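PDB 3EUW: Myo-inositol dehydrogenase from Corynebacterium glutamicum, which probably catalyses the NAD+-dependent oxidation of the 2-hydroxyl of myo-inositol, as a member of the Gfo/Idh/MocA oxidoreductase family. Local coordinates for residues His17-Asn22 / Ala284-Glu289; Asn124-Pro129 / Gly302-Phe307; Ala197-Gln202 / Tyr210-Val215; Ile255-Val260 / Gln270-Phe275. One frame throughout, in Å; residues are numbered along the deposited sequence.

Overall arrangement
Interactions 1 and 2 are neighbours, their centres about 13 Å apart, and they touch: Glu289 OE2 lies 3.0 Å from Asn124 N, and Tyr286 packs on Asn124. Together they join the Rossmann domain to helices 283-299 and 307-326; in interaction 1 the side chain of Asn22 is about 8 Å from a bound sodium ion. Along the chain, the segments of these two contacts alternate. Interactions 3 and 4 are nested, along the chain, inside the loops closed by interactions 1 and 2. Interaction 3, in the mixed sheet, lies about 31 Å from interaction 1, centre to centre. Interaction 4, at the base of a projecting hairpin, comes within about 5 Å of interaction 2 between nearest atoms. Both take part in subunit contacts.

Interaction 1 of 4, residues His17-Asn22 / Ala284-Glu289; sequences HVHAAN and AAYKAE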
# COMPACT_ATOMS: atom_id res chain seq x y z
N HIS A 17 -33.37 -10.11 0.45
CA HIS A 17 -32.63 -11.32 0.14
C HIS A 17 -31.42 -11.49 1.05
O HIS A 17 -31.10 -12.61 1.45
CB HIS A 17 -32.17 -11.31 -1.32
CG HIS A 17 -33.19 -11.83 -2.27
ND1 HIS A 17 -34.34 -11.13 -2.59
CD2 HIS A 17 -33.25 -12.99 -2.97
CE1 HIS A 17 -35.06 -11.84 -3.44
NE2 HIS A 17 -34.42 -12.97 -3.69
N VAL A 18 -30.76 -10.38 1.38
CA VAL A 18 -29.60 -10.42 2.25
C VAL A 18 -29.99 -10.84 3.67
O VAL A 18 -29.40 -11.74 4.25
CB VAL A 18 -28.90 -9.04 2.31
CG1 VAL A 18 -27.83 -9.03 3.39
CG2 VAL A 18 -28.28 -8.73 0.97
N HIS A 19 -31.00 -10.19 4.23
CA HIS A 19 -31.44 -10.54 5.57
C HIS A 19 -31.91 -12.00 5.64
O HIS A 19 -31.53 -12.74 6.55
CB HIS A 19 -32.56 -9.62 6.03
CG HIS A 19 -32.12 -8.21 6.29
ND1 HIS A 19 -31.11 -7.91 7.17
CD2 HIS A 19 -32.58 -7.03 5.81
CE1 HIS A 19 -30.96 -6.60 7.23
NE2 HIS A 19 -31.84 -6.04 6.41
N ALA A 20 -32.73 -12.41 4.68
CA ALA A 20 -33.24 -13.78 4.65
C ALA A 20 -32.08 -14.75 4.67
O ALA A 20 -32.04 -15.67 5.48
CB ALA A 20 -34.11 -14.01 3.39
N ALA A 21 -31.11 -14.55 3.77
CA ALA A 21 -29.96 -15.43 3.71
C ALA A 21 -29.14 -15.38 5.01
O ALA A 21 -28.58 -16.39 5.43
CB ALA A 21 -29.08 -15.05 2.52
N ASN A 22 -29.07 -14.21 5.65
CA ASN A 22 -28.33 -14.10 6.90
C ASN A 22 -29.05 -14.77 8.06
O ASN A 22 -28.42 -15.38 8.91
CB ASN A 22 -28.03 -12.63 7.24
CG ASN A 22 -26.97 -12.03 6.33
OD1 ASN A 22 -26.16 -12.76 5.75
ND2 ASN A 22 -26.96 -10.71 6.21
N ALA A 284 -20.15 -8.62 5.82
CA ALA A 284 -19.91 -8.86 7.24
C ALA A 284 -20.76 -7.97 8.14
O ALA A 284 -21.29 -8.42 9.16
CB ALA A 284 -18.42 -8.66 7.56
N ALA A 285 -20.90 -6.70 7.76
CA ALA A 285 -21.68 -5.76 8.56
C ALA A 285 -23.14 -6.19 8.76
O ALA A 285 -23.67 -6.11 9.87
CB ALA A 285 -21.65 -4.37 7.92
N TYR A 286 -23.78 -6.65 7.69
CA TYR A 286 -25.17 -7.06 7.81
C TYR A 286 -25.33 -8.25 8.72
O TYR A 286 -26.32 -8.35 9.44
CB TYR A 286 -25.79 -7.35 6.44
CG TYR A 286 -26.12 -6.09 5.67
CD1 TYR A 286 -27.07 -5.20 6.15
CD2 TYR A 286 -25.50 -5.81 4.45
CE1 TYR A 286 -27.41 -4.05 5.44
CE2 TYR A 286 -25.83 -4.67 3.73
CZ TYR A 286 -26.79 -3.80 4.23
OH TYR A 286 -27.14 -2.68 3.52
N LYS A 287 -24.36 -9.16 8.68
CA LYS A 287 -24.41 -10.34 9.52
C LYS A 287 -24.20 -9.95 10.98
O LYS A 287 -24.88 -10.47 11.88
CB LYS A 287 -23.34 -11.34 9.08
CG LYS A 287 -23.66 -12.04 7.75
CD LYS A 287 -22.53 -12.97 7.28
CE LYS A 287 -22.97 -13.80 6.07
NZ LYS A 287 -23.43 -12.96 4.93
N ALA A 288 -23.27 -9.03 11.21
CA ALA A 288 -22.98 -8.59 12.57
C ALA A 288 -24.17 -7.81 13.11
O ALA A 288 -24.50 -7.90 14.28
CB ALA A 288 -21.72 -7.74 12.60
N GLU A 289 -24.81 -7.04 12.23
CA GLU A 289 -25.97 -6.26 12.64
C GLU A 289 -27.09 -7.21 13.07
O GLU A 289 -27.76 -6.97 14.07
CB GLU A 289 -26.45 -5.38 11.49
CG GLU A 289 -27.58 -4.43 11.86
CD GLU A 289 -27.98 -3.54 10.69
OE1 GLU A 289 -28.54 -4.08 9.70
OE2 GLU A 289 -27.75 -2.32 10.74
O HOH W 1 -28.45 -9.39 7.83
O HOH W 2 -24.48 -10.24 4.50
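Val18, His19 and Asn22 of helix 14-25, the first helix of the NAD-binding Rossmann fold, meet Tyr286, Lys287 and Glu289 of helix 283-299. The short helical segments cross at -60° with their axes 10.0 Å apart, a spacing wide enough for side chains and two waters to fill. Val18 holds its CG1 anti to the backbone N (chi1 171°), where this methyl packs 4.0 Å from Tyr286 CB; the two side chains cross at about a right angle. At the next residue, His19 turns CE1 toward both Tyr286 CD1 and Glu289 OE1, 4.3 Å from each. Its ring centroid lies 6.0 Å from that of Tyr286, an oblique pairing, while Glu289 OE1 sits at the edge of the imidazole, near its plane. ND1 is hydrogen-bonded to water 1 and NE2 to Glu95, so both ring nitrogens have partners. Asn22 closes the contact. Its ND2 gives hydrogen bonds to both waters, at 2.6 Å to water 1, which in turn donates to Tyr286 O; water 2 also accepts from Lys287 NZ. The Lys287 chain is bent at its last torsion, and NZ has a salt bridge to Asp283 as a further partner. Across the contact, Lys287 NZ donates to Asn22 OD1 at 2.9 Å, tilted 22° from the carbonyl plane.

Interaction 2 of 4, residues Asn124-Pro129 / Gly302-Phe307; sequences NRRFDP and GFSPNF
Pro305 fits against Arg126 and Phe127, joining the 3-10 turn that follows strand 119-121, an edge strand, within this chain, of the parallel Rossmann sheet, to the loop between helices 283-299 and 307-326. The ring of Pro305 meets both residues with different atoms. Its CG lies over one face of the Arg126 guanidinium and comes 3.6 Å from Arg126 CD, the two side chains sliding past each other in opposite directions. Its CD reaches Phe127 CE2 at 3.7 Å, a tip-to-tip approach at the edge of the aromatic ring. Beside it, Ser304 O also lies at that edge, in the ring plane and 3.5 Å from Phe127 CZ. The polar link is indirect: water 3 accepts from Arg126 NH1 at 3.0 Å and is hydrogen-bonded to Ser304 OG at 2.8 Å. What positions these groups lies one shell out. Arg126 is extended from CG to NE, and its NH2 makes a salt bridge to Asp180, which helps to hold the guanidinium whose face Pro305 covers. The peptide bond before Pro305 is cis, and the backbone of Pro305 is hydrogen-bonded to Leu121. Within the turn, Phe127 N donates to Asn124 O at 2.9 Å. Both segments run into helices through N-caps: Asp128 OD2 accepts from Phe131 N, and Asn306 OD1 accepts from Asp309 N.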
# COMPACT_ATOMS: atom_id res chain seq x y z
N ASN A 124 -26.19 -0.16 9.27
CA ASN A 124 -25.25 -1.26 9.15
C ASN A 124 -23.77 -0.91 9.14
O ASN A 124 -22.94 -1.75 9.50
CB ASN A 124 -25.58 -2.07 7.89
CG ASN A 124 -25.47 -1.25 6.62
OD1 ASN A 124 -26.32 -0.40 6.35
ND2 ASN A 124 -24.43 -1.50 5.84
N ARG A 125 -23.43 0.31 8.72
CA ARG A 125 -22.02 0.66 8.67
C ARG A 125 -21.33 0.64 10.03
O ARG A 125 -20.13 0.42 10.11
CB ARG A 125 -21.82 2.02 7.97
CG ARG A 125 -22.28 2.01 6.51
CD ARG A 125 -22.18 3.39 5.86
NE ARG A 125 -22.86 3.44 4.58
CZ ARG A 125 -22.79 4.45 3.71
NH1 ARG A 125 -22.05 5.52 3.98
NH2 ARG A 125 -23.47 4.39 2.58
N ARG A 126 -22.08 0.85 11.11
CA ARG A 126 -21.47 0.79 12.44
C ARG A 126 -20.95 -0.61 12.71
O ARG A 126 -20.04 -0.81 13.51
CB ARG A 126 -22.48 1.12 13.54
CG ARG A 126 -23.10 2.49 13.48
CD ARG A 126 -23.68 2.84 14.83
NE ARG A 126 -24.31 4.15 14.85
CZ ARG A 126 -24.63 4.81 15.96
NH1 ARG A 126 -24.39 4.27 17.15
NH2 ARG A 126 -25.15 6.02 15.87
N PHE A 127 -21.54 -1.59 12.02
CA PHE A 127 -21.18 -2.99 12.23
C PHE A 127 -20.09 -3.50 11.30
O PHE A 127 -19.75 -4.68 11.32
CB PHE A 127 -22.44 -3.85 12.15
CG PHE A 127 -23.48 -3.47 13.18
CD1 PHE A 127 -23.43 -4.00 14.47
CD2 PHE A 127 -24.44 -2.51 12.88
CE1 PHE A 127 -24.33 -3.58 15.45
CE2 PHE A 127 -25.35 -2.08 13.85
CZ PHE A 127 -25.29 -2.61 15.13
N ASP A 128 -19.54 -2.60 10.50
CA ASP A 128 -18.44 -2.96 9.61
C ASP A 128 -17.22 -3.22 10.49
O ASP A 128 -16.87 -2.38 11.32
CB ASP A 128 -18.12 -1.83 8.64
CG ASP A 128 -16.94 -2.16 7.74
OD1 ASP A 128 -17.04 -3.17 7.02
OD2 ASP A 128 -15.94 -1.42 7.76
N PRO A 129 -16.55 -4.37 10.31
CA PRO A 129 -15.36 -4.64 11.15
C PRO A 129 -14.36 -3.49 11.19
O PRO A 129 -13.95 -3.06 12.27
CB PRO A 129 -14.78 -5.92 10.52
CG PRO A 129 -16.01 -6.64 10.03
CD PRO A 129 -16.86 -5.51 9.44
N GLY A 302 -32.53 -3.28 25.28
CA GLY A 302 -32.52 -2.19 24.32
C GLY A 302 -31.63 -2.44 23.11
O GLY A 302 -30.91 -3.43 23.04
N PHE A 303 -31.67 -1.52 22.15
CA PHE A 303 -30.89 -1.68 20.93
C PHE A 303 -29.99 -0.49 20.64
O PHE A 303 -30.17 0.61 21.16
CB PHE A 303 -31.81 -1.88 19.73
CG PHE A 303 -32.59 -3.15 19.77
CD1 PHE A 303 -31.96 -4.37 19.60
CD2 PHE A 303 -33.96 -3.12 19.96
CE1 PHE A 303 -32.69 -5.56 19.62
CE2 PHE A 303 -34.70 -4.30 19.98
CZ PHE A 303 -34.06 -5.52 19.81
N SER A 304 -29.01 -0.73 19.77
CA SER A 304 -28.09 0.30 19.34
C SER A 304 -27.57 -0.08 17.95
O SER A 304 -27.01 -1.15 17.78
CB SER A 304 -26.91 0.42 20.31
OG SER A 304 -26.02 1.42 19.86
N PRO A 305 -27.79 0.77 16.95
CA PRO A 305 -28.45 2.08 16.97
C PRO A 305 -29.91 1.97 17.42
O PRO A 305 -30.59 0.99 17.11
CB PRO A 305 -28.35 2.55 15.52
CG PRO A 305 -27.15 1.84 15.00
CD PRO A 305 -27.32 0.46 15.58
N ASN A 306 -30.38 2.99 18.12
CA ASN A 306 -31.76 3.01 18.60
C ASN A 306 -32.66 3.95 17.79
O ASN A 306 -32.23 4.62 16.84
CB ASN A 306 -31.82 3.42 20.08
CG ASN A 306 -31.29 4.81 20.33
OD1 ASN A 306 -31.56 5.75 19.58
ND2 ASN A 306 -30.53 4.96 21.41
N PHE A 307 -33.92 4.01 18.20
CA PHE A 307 -34.91 4.85 17.56
C PHE A 307 -34.41 6.29 17.49
O PHE A 307 -34.49 6.94 16.45
CB PHE A 307 -36.22 4.80 18.35
CG PHE A 307 -37.37 5.51 17.69
CD1 PHE A 307 -38.20 4.83 16.80
CD2 PHE A 307 -37.62 6.85 17.96
CE1 PHE A 307 -39.28 5.48 16.19
CE2 PHE A 307 -38.70 7.51 17.36
CZ PHE A 307 -39.53 6.82 16.48
O HOH W 3 -23.98 1.37 17.95

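Interaction 3 of 4, residues Ala197-Gln202 / Tyr210-Val215; sequences ANVFSQ and YDQVIV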
# COMPACT_ATOMS: atom_id res chain seq x y z
N ALA A 197 -23.77 20.89 -4.86
CA ALA A 197 -23.45 21.30 -6.22
C ALA A 197 -24.07 20.33 -7.24
O ALA A 197 -24.62 19.30 -6.87
CB ALA A 197 -21.93 21.38 -6.41
N ASN A 198 -23.96 20.69 -8.52
CA ASN A 198 -24.51 19.89 -9.61
C ASN A 198 -23.49 19.87 -10.74
O ASN A 198 -23.46 20.79 -11.56
CB ASN A 198 -25.81 20.52 -10.10
CG ASN A 198 -26.96 20.29 -9.14
OD1 ASN A 198 -27.66 19.29 -9.23
ND2 ASN A 198 -27.16 21.22 -8.22
N VAL A 199 -22.66 18.82 -10.79
CA VAL A 199 -21.61 18.72 -11.80
C VAL A 199 -21.69 17.70 -12.93
O VAL A 199 -20.89 17.77 -13.87
CB VAL A 199 -20.23 18.49 -11.12
CG1 VAL A 199 -19.95 19.61 -10.16
CG2 VAL A 199 -20.22 17.12 -10.40
N PHE A 200 -22.62 16.75 -12.87
CA PHE A 200 -22.67 15.76 -13.96
C PHE A 200 -24.03 15.21 -14.33
O PHE A 200 -24.28 14.92 -15.50
CB PHE A 200 -21.74 14.57 -13.65
CG PHE A 200 -22.30 13.60 -12.64
CD1 PHE A 200 -23.11 12.55 -13.04
CD2 PHE A 200 -22.01 13.74 -11.29
CE1 PHE A 200 -23.63 11.64 -12.10
CE2 PHE A 200 -22.52 12.85 -10.35
CZ PHE A 200 -23.34 11.80 -10.76
N SER A 201 -24.91 15.06 -13.34
CA SER A 201 -26.24 14.48 -13.57
C SER A 201 -27.39 15.41 -13.95
O SER A 201 -27.81 16.26 -13.17
CB SER A 201 -26.61 13.68 -12.32
OG SER A 201 -27.92 13.14 -12.41
N GLN A 202 -27.93 15.23 -15.16
CA GLN A 202 -29.07 16.03 -15.62
C GLN A 202 -30.30 15.54 -14.85
O GLN A 202 -31.19 16.31 -14.49
CB GLN A 202 -29.32 15.83 -17.13
CG GLN A 202 -28.21 16.27 -18.08
CD GLN A 202 -27.02 15.32 -18.10
OE1 GLN A 202 -27.14 14.15 -17.77
NE2 GLN A 202 -25.87 15.83 -18.51
N TYR A 210 -28.84 17.46 -5.37
CA TYR A 210 -27.43 17.67 -5.71
C TYR A 210 -26.77 16.34 -6.04
O TYR A 210 -27.13 15.30 -5.46
CB TYR A 210 -26.67 18.30 -4.53
CG TYR A 210 -27.25 19.58 -3.99
CD1 TYR A 210 -27.12 20.78 -4.69
CD2 TYR A 210 -27.92 19.60 -2.77
CE1 TYR A 210 -27.65 21.98 -4.18
CE2 TYR A 210 -28.45 20.78 -2.25
CZ TYR A 210 -28.31 21.96 -2.95
OH TYR A 210 -28.81 23.12 -2.41
N ASP A 211 -25.82 16.35 -6.97
CA ASP A 211 -25.14 15.10 -7.28
C ASP A 211 -23.83 15.00 -6.49
O ASP A 211 -23.10 14.01 -6.62
CB ASP A 211 -24.90 14.95 -8.79
CG ASP A 211 -24.05 16.05 -9.38
OD1 ASP A 211 -23.28 16.68 -8.64
OD2 ASP A 211 -24.16 16.27 -10.61
N GLN A 212 -23.53 16.02 -5.69
CA GLN A 212 -22.35 16.01 -4.83
C GLN A 212 -22.46 17.07 -3.73
O GLN A 212 -22.92 18.19 -3.96
CB GLN A 212 -21.05 16.20 -5.63
CG GLN A 212 -20.81 17.59 -6.20
CD GLN A 212 -19.42 17.77 -6.79
OE1 GLN A 212 -19.04 18.86 -7.22
NE2 GLN A 212 -18.65 16.69 -6.82
N VAL A 213 -22.05 16.69 -2.52
CA VAL A 213 -22.10 17.62 -1.40
C VAL A 213 -20.90 17.48 -0.45
O VAL A 213 -20.21 16.46 -0.45
CB VAL A 213 -23.38 17.42 -0.55
CG1 VAL A 213 -24.63 17.58 -1.41
CG2 VAL A 213 -23.37 16.05 0.12
N ILE A 214 -20.65 18.52 0.33
CA ILE A 214 -19.60 18.50 1.35
C ILE A 214 -20.29 18.98 2.61
O ILE A 214 -20.99 19.98 2.60
CB ILE A 214 -18.43 19.48 1.08
CG1 ILE A 214 -17.38 18.87 0.15
CG2 ILE A 214 -17.71 19.77 2.41
CD1 ILE A 214 -17.87 18.40 -1.15
N VAL A 215 -20.09 18.26 3.71
CA VAL A 215 -20.68 18.65 4.98
C VAL A 215 -19.61 18.79 6.06
O VAL A 215 -18.65 18.02 6.11
CB VAL A 215 -21.71 17.59 5.45
CG1 VAL A 215 -22.17 17.90 6.87
CG2 VAL A 215 -22.91 17.55 4.49
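Asp211 lays its carboxylate beside the Phe200 ring, the two planes only 8° apart and the side chains sliding past each other in opposite directions. The carboxylate is gripped by three successive backbone N-H groups. Val199 N donates to the syn lone pair of Asp211 OD1 at 3.1 Å, in a nearly straight bond. Phe200 N reaches Asp211 OD2 at 2.8 Å on the syn side, 26° out of the carboxylate plane, and Ser201 N takes the anti lone pair of the same OD2 at 3.1 Å. Asp211 CG sits between the backbone N and the carbonyl carbon (chi1 60°), a crowded position, and the carboxylate beyond it meets the turning backbone of 199-201. The ring contact is close too: Phe200 CE2 lies 3.5 Å from Asp211 CB. Val199 crosses both Asp211 and Gln212 at about a right angle, while Tyr210 sets its CB 3.3 Å from Ala197 O and its CD1 beside Ala197 N. Ala197 and Gln212 form an antiparallel hydrogen-bonded pair, with Ala197 N donating to Gln212 O at 3.0 Å; Asp211 N returns a bond to Ala197 O. Ala197, Val199 and Gln212 also pack on Gly222 of a neighbouring subunit. The arrangement is a strand-to-strand connection, through helix 202-206, between adjacent antiparallel strands 189-197 and 212-219 in the mixed sheet of the Gfo/Idh/MocA C-terminal domain.

Interaction 4 of 4, residues Ile255-Val260 / Gln270-Phe275; sequences IRPTTV and QADPIF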
# COMPACT_ATOMS: atom_id res chain seq x y z
N ILE A 255 -12.26 -1.85 0.20
CA ILE A 255 -12.07 -3.28 0.08
C ILE A 255 -12.23 -3.76 -1.35
O ILE A 255 -13.12 -3.30 -2.08
CB ILE A 255 -13.06 -4.06 0.99
CG1 ILE A 255 -12.87 -3.63 2.46
CG2 ILE A 255 -12.85 -5.56 0.85
CD1 ILE A 255 -13.76 -4.38 3.46
N ARG A 256 -11.37 -4.69 -1.74
CA ARG A 256 -11.36 -5.26 -3.08
C ARG A 256 -11.67 -6.76 -2.98
O ARG A 256 -11.52 -7.35 -1.91
CB ARG A 256 -9.97 -5.04 -3.71
CG ARG A 256 -9.64 -3.58 -3.94
CD ARG A 256 -8.16 -3.33 -4.16
NE ARG A 256 -7.45 -3.15 -2.89
CZ ARG A 256 -6.50 -3.97 -2.43
NH1 ARG A 256 -6.12 -5.03 -3.13
NH2 ARG A 256 -5.93 -3.72 -1.26
N PRO A 257 -12.11 -7.38 -4.09
CA PRO A 257 -12.43 -8.81 -4.06
C PRO A 257 -11.22 -9.76 -3.92
O PRO A 257 -11.38 -10.89 -3.48
CB PRO A 257 -13.19 -9.03 -5.38
CG PRO A 257 -12.58 -8.02 -6.30
CD PRO A 257 -12.41 -6.79 -5.41
N THR A 258 -10.03 -9.29 -4.30
CA THR A 258 -8.81 -10.10 -4.20
C THR A 258 -7.66 -9.19 -3.80
O THR A 258 -7.78 -7.96 -3.90
CB THR A 258 -8.42 -10.77 -5.56
OG1 THR A 258 -7.85 -9.78 -6.43
CG2 THR A 258 -9.63 -11.40 -6.24
N THR A 259 -6.55 -9.77 -3.36
CA THR A 259 -5.38 -8.99 -2.97
C THR A 259 -4.40 -8.90 -4.14
O THR A 259 -3.22 -8.59 -3.95
CB THR A 259 -4.63 -9.63 -1.79
OG1 THR A 259 -4.22 -10.96 -2.16
CG2 THR A 259 -5.51 -9.70 -0.55
N VAL A 260 -4.88 -9.16 -5.35
CA VAL A 260 -4.02 -9.14 -6.53
C VAL A 260 -3.57 -7.76 -7.00
O VAL A 260 -4.34 -6.80 -7.05
CB VAL A 260 -4.70 -9.84 -7.74
CG1 VAL A 260 -3.76 -9.86 -8.94
CG2 VAL A 260 -5.10 -11.25 -7.36
N GLN A 270 -1.18 -2.09 -9.45
CA GLN A 270 -2.55 -2.10 -9.96
C GLN A 270 -3.41 -3.11 -9.21
O GLN A 270 -3.17 -4.31 -9.28
CB GLN A 270 -2.56 -2.43 -11.45
CG GLN A 270 -1.79 -1.44 -12.31
CD GLN A 270 -2.02 -1.69 -13.79
OE1 GLN A 270 -3.15 -1.61 -14.26
NE2 GLN A 270 -0.96 -2.00 -14.51
N ALA A 271 -4.40 -2.62 -8.49
CA ALA A 271 -5.29 -3.49 -7.72
C ALA A 271 -6.66 -3.53 -8.39
O ALA A 271 -6.92 -2.73 -9.29
CB ALA A 271 -5.40 -2.99 -6.29
N ASP A 272 -7.51 -4.46 -7.97
CA ASP A 272 -8.85 -4.55 -8.55
C ASP A 272 -9.66 -3.31 -8.21
O ASP A 272 -9.36 -2.59 -7.25
CB ASP A 272 -9.67 -5.73 -7.99
CG ASP A 272 -8.93 -7.05 -7.96
OD1 ASP A 272 -8.18 -7.37 -8.91
OD2 ASP A 272 -9.13 -7.78 -6.97
N PRO A 273 -10.70 -3.03 -9.02
CA PRO A 273 -11.54 -1.88 -8.73
C PRO A 273 -12.15 -2.34 -7.40
O PRO A 273 -12.23 -3.55 -7.14
CB PRO A 273 -12.57 -1.91 -9.86
CG PRO A 273 -11.78 -2.48 -11.01
CD PRO A 273 -11.01 -3.60 -10.35
N ILE A 274 -12.57 -1.42 -6.55
CA ILE A 274 -13.12 -1.84 -5.27
C ILE A 274 -14.55 -2.34 -5.42
O ILE A 274 -15.15 -2.17 -6.48
CB ILE A 274 -13.07 -0.69 -4.27
CG1 ILE A 274 -14.01 0.44 -4.71
CG2 ILE A 274 -11.63 -0.19 -4.17
CD1 ILE A 274 -14.08 1.61 -3.70
N PHE A 275 -15.11 -2.97 -4.39
CA PHE A 275 -16.48 -3.46 -4.48
C PHE A 275 -17.43 -2.40 -5.01
O PHE A 275 -17.37 -1.23 -4.60
CB PHE A 275 -16.96 -3.99 -3.13
CG PHE A 275 -16.50 -5.38 -2.82
CD1 PHE A 275 -16.65 -6.39 -3.76
CD2 PHE A 275 -15.91 -5.67 -1.60
CE1 PHE A 275 -16.23 -7.69 -3.48
CE2 PHE A 275 -15.48 -6.96 -1.31
CZ PHE A 275 -15.64 -7.97 -2.25
O HOH W 4 -6.54 -6.21 -5.73
O HOH W 5 -7.88 -9.89 -9.19
O HOH W 6 -5.81 -6.59 -9.73
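The Phe275 ring has Pro257 N and Arg256 C over one face, both offset toward the rim, with Pro257 N 4.0 Å above the plane. Pro257 CB lies 3.8 Å from Phe275 CE1, while Ile255 CG2 approaches Phe275 CE2 obliquely at 3.7 Å. The second flat group, the guanidinium of Arg256, has water 4 at its edge, in plane, and accepting from NH1. Arg256 CD lies 3.5 Å from Ala271 CB; beyond it the chain bends at chi3 (-86°), which turns NE aside. Arg256 CG packs against Ile274 CG2, the two side chains crossing at about a right angle. Water 4 bridges the two segments: it accepts also from Asp272 N and donates to Thr258 O and to Val260 O. A direct backbone bond, Phe275 N to Ile255 O at 3.1 Å, is nearly straight (167°). Asp272 meets Thr258, their side chains likewise crossing nearly perpendicularly. The modelled 2.4 Å between Thr258 OG1 and Asp272 OD2 is very short, so the details of that bond are doubtful, but Thr258 OG1 does accept from Val260 N at 3.2 Å, an ST turn, and water 5 donates both to it and to Asp272 OD1. Thr259 N of this loop donates to Ser130 of a neighbouring subunit. On another subunit, Thr268 OG1 is hydrogen-bonded to Asp272 O. The contact thus forms the base of the antiparallel beta hairpin of strand 260-263 and the short, weakly bonded strand 270-271, an arm that joins subunits in the tetramer.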